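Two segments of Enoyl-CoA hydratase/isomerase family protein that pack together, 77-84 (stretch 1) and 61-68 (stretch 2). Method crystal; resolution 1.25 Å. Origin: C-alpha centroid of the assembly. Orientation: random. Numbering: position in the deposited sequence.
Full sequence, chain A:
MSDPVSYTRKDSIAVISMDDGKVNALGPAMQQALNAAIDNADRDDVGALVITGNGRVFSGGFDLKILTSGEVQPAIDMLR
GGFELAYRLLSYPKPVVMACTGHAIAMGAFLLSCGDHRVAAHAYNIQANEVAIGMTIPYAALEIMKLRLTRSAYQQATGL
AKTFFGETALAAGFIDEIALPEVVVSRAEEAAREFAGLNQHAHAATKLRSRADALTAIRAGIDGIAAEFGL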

# COMPACT_ATOMS: atom_id res chain seq x y z
N ASP A 77 4.53 30.29 -7.76
CA ASP A 77 4.33 30.02 -9.18
C ASP A 77 5.08 28.78 -9.65
O ASP A 77 4.56 27.99 -10.43
CB ASP A 77 4.75 31.23 -10.02
CG ASP A 77 3.83 32.42 -9.83
OD1 ASP A 77 2.71 32.24 -9.31
OD2 ASP A 77 4.24 33.54 -10.20
N MET A 78 6.32 28.61 -9.18
CA MET A 78 7.12 27.45 -9.56
C MET A 78 6.51 26.16 -9.03
O MET A 78 6.42 25.16 -9.75
CB MET A 78 8.57 27.59 -9.10
CG MET A 78 9.43 26.38 -9.43
SD MET A 78 11.15 26.60 -8.95
CE MET A 78 10.96 26.78 -7.17
N LEU A 79 6.08 26.18 -7.77
CA LEU A 79 5.46 25.00 -7.18
C LEU A 79 4.14 24.67 -7.87
O LEU A 79 3.89 23.53 -8.22
CB LEU A 79 5.26 25.17 -5.68
CG LEU A 79 6.39 24.57 -4.83
CD1 LEU A 79 7.74 25.16 -5.21
CD2 LEU A 79 6.10 24.77 -3.35
N ARG A 80 3.30 25.68 -8.08
CA ARG A 80 2.04 25.43 -8.79
C ARG A 80 2.29 24.84 -10.17
O ARG A 80 1.62 23.89 -10.57
CB ARG A 80 1.20 26.71 -8.91
CG ARG A 80 0.48 27.11 -7.63
CD ARG A 80 -0.15 28.49 -7.75
NE ARG A 80 -1.09 28.57 -8.87
CZ ARG A 80 -2.39 28.29 -8.77
NH1 ARG A 80 -2.91 27.91 -7.61
NH2 ARG A 80 -3.17 28.39 -9.84
N GLY A 81 3.26 25.39 -10.90
CA GLY A 81 3.55 24.89 -12.23
C GLY A 81 4.04 23.45 -12.22
O GLY A 81 3.69 22.66 -13.11
N GLY A 82 4.84 23.11 -11.22
CA GLY A 82 5.38 21.77 -11.12
C GLY A 82 4.28 20.76 -10.83
O GLY A 82 4.21 19.69 -11.43
N PHE A 83 3.40 21.12 -9.90
CA PHE A 83 2.32 20.21 -9.56
C PHE A 83 1.24 20.14 -10.62
O PHE A 83 0.60 19.11 -10.80
CB PHE A 83 1.78 20.54 -8.17
CG PHE A 83 2.81 20.39 -7.09
CD1 PHE A 83 3.59 19.25 -7.03
CD2 PHE A 83 3.04 21.40 -6.18
CE1 PHE A 83 4.56 19.10 -6.05
CE2 PHE A 83 4.01 21.27 -5.20
CZ PHE A 83 4.78 20.12 -5.14
N GLU A 84 1.06 21.23 -11.37
CA GLU A 84 0.17 21.21 -12.53
C GLU A 84 0.70 20.26 -13.61
O GLU A 84 -0.06 19.53 -14.24
CB GLU A 84 -0.02 22.61 -13.10
CG GLU A 84 -1.14 22.68 -14.11
CD GLU A 84 -2.48 22.39 -13.47
OE1 GLU A 84 -2.81 23.04 -12.46
OE2 GLU A 84 -3.21 21.50 -13.96
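Stretch 2, residues 61-68: GFDLKILT

An aromatic side chain can dock on a helix where the helix offers it a glycine, and F62 illustrates the principle: its ring lies so close to G82 that a CB there would fall 2.7 Å from F62 CE2. With no side chain in the way, F62 CE2 comes within 4.1 Å of G82 CA. The same F62 CE2 lies 3.6 Å from M78 O. L79 CD1 sits over one face, 3.8 Å from the F62 ring centroid, in a CH-pi contact, while the edge of F62 is directed at the face of F83, the planes at 88° and F62 CZ 4.1 Å from F83 CZ.

Stretch 1 is helical throughout. Stretch 2 approaches in extended form at F62 (phi/psi -65/168), then turns into a helix at L64, with D63 as N-cap: D63 OD1 accepts from I66 N at 3.1 Å. The two helices run at 131°, closer to antiparallel than parallel, and their axes approach no nearer than 11.3 Å, a gap bridged by M78 and L79 on one side and I66 and L67 on the other. M78 is the residue most covered by the other stretch, with chi1 and chi2 both t: M78 SD lies 3.6 Å from D63 N, and M78 CE meets I66 CG2 at 3.6 Å and L67 CG at 3.7 Å. L67 CD2 also touches L79 CD1 at 3.9 Å. No hydrogen bond crosses the interface.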

# COMPACT_ATOMS: atom_id res chain seq x y z
N GLY A 61 15.24 18.31 -8.89
CA GLY A 61 14.12 18.93 -8.18
C GLY A 61 13.76 20.31 -8.70
O GLY A 61 14.08 20.63 -9.84
N PHE A 62 13.09 21.11 -7.89
CA PHE A 62 12.83 22.50 -8.25
C PHE A 62 14.13 23.30 -8.35
O PHE A 62 15.18 22.84 -7.91
CB PHE A 62 11.93 23.17 -7.21
CG PHE A 62 10.50 22.70 -7.24
CD1 PHE A 62 9.92 22.10 -6.12
CD2 PHE A 62 9.71 22.89 -8.36
CE1 PHE A 62 8.60 21.69 -6.13
CE2 PHE A 62 8.38 22.48 -8.37
CZ PHE A 62 7.83 21.88 -7.26
N ASP A 63 14.03 24.49 -8.91
CA ASP A 63 15.14 25.44 -8.89
C ASP A 63 15.40 25.84 -7.45
O ASP A 63 14.63 26.61 -6.87
CB ASP A 63 14.79 26.67 -9.74
CG ASP A 63 15.92 27.67 -9.82
OD1 ASP A 63 16.62 27.88 -8.81
OD2 ASP A 63 16.11 28.25 -10.91
N LEU A 64 16.48 25.33 -6.87
CA LEU A 64 16.78 25.57 -5.46
C LEU A 64 17.05 27.04 -5.18
O LEU A 64 16.72 27.54 -4.11
CB LEU A 64 17.97 24.72 -5.01
CG LEU A 64 18.27 24.72 -3.51
CD1 LEU A 64 17.09 24.17 -2.72
CD2 LEU A 64 19.54 23.93 -3.21
N LYS A 65 17.64 27.74 -6.14
CA LYS A 65 17.90 29.17 -6.00
C LYS A 65 16.60 29.93 -5.73
O LYS A 65 16.54 30.80 -4.86
CB LYS A 65 18.60 29.72 -7.24
CG LYS A 65 19.93 29.06 -7.55
N ILE A 66 15.55 29.60 -6.48
CA ILE A 66 14.26 30.23 -6.27
C ILE A 66 13.68 29.86 -4.91
O ILE A 66 13.04 30.69 -4.25
CB ILE A 66 13.26 29.87 -7.40
CG1 ILE A 66 13.70 30.52 -8.72
CG2 ILE A 66 11.85 30.31 -7.04
CD1 ILE A 66 12.82 30.18 -9.91
N LEU A 67 13.90 28.63 -4.48
CA LEU A 67 13.40 28.17 -3.18
C LEU A 67 14.15 28.78 -2.00
O LEU A 67 13.53 29.34 -1.09
CB LEU A 67 13.45 26.64 -3.09
CG LEU A 67 12.36 25.89 -3.84
CD1 LEU A 67 12.48 24.39 -3.58
CD2 LEU A 67 10.99 26.40 -3.43
N THR A 68 15.47 28.66 -2.01
CA THR A 68 16.28 29.13 -0.89
C THR A 68 16.20 30.64 -0.71
O THR A 68 16.48 31.16 0.38
CB THR A 68 17.76 28.73 -1.06
OG1 THR A 68 18.27 29.29 -2.28
CG2 THR A 68 17.91 27.22 -1.10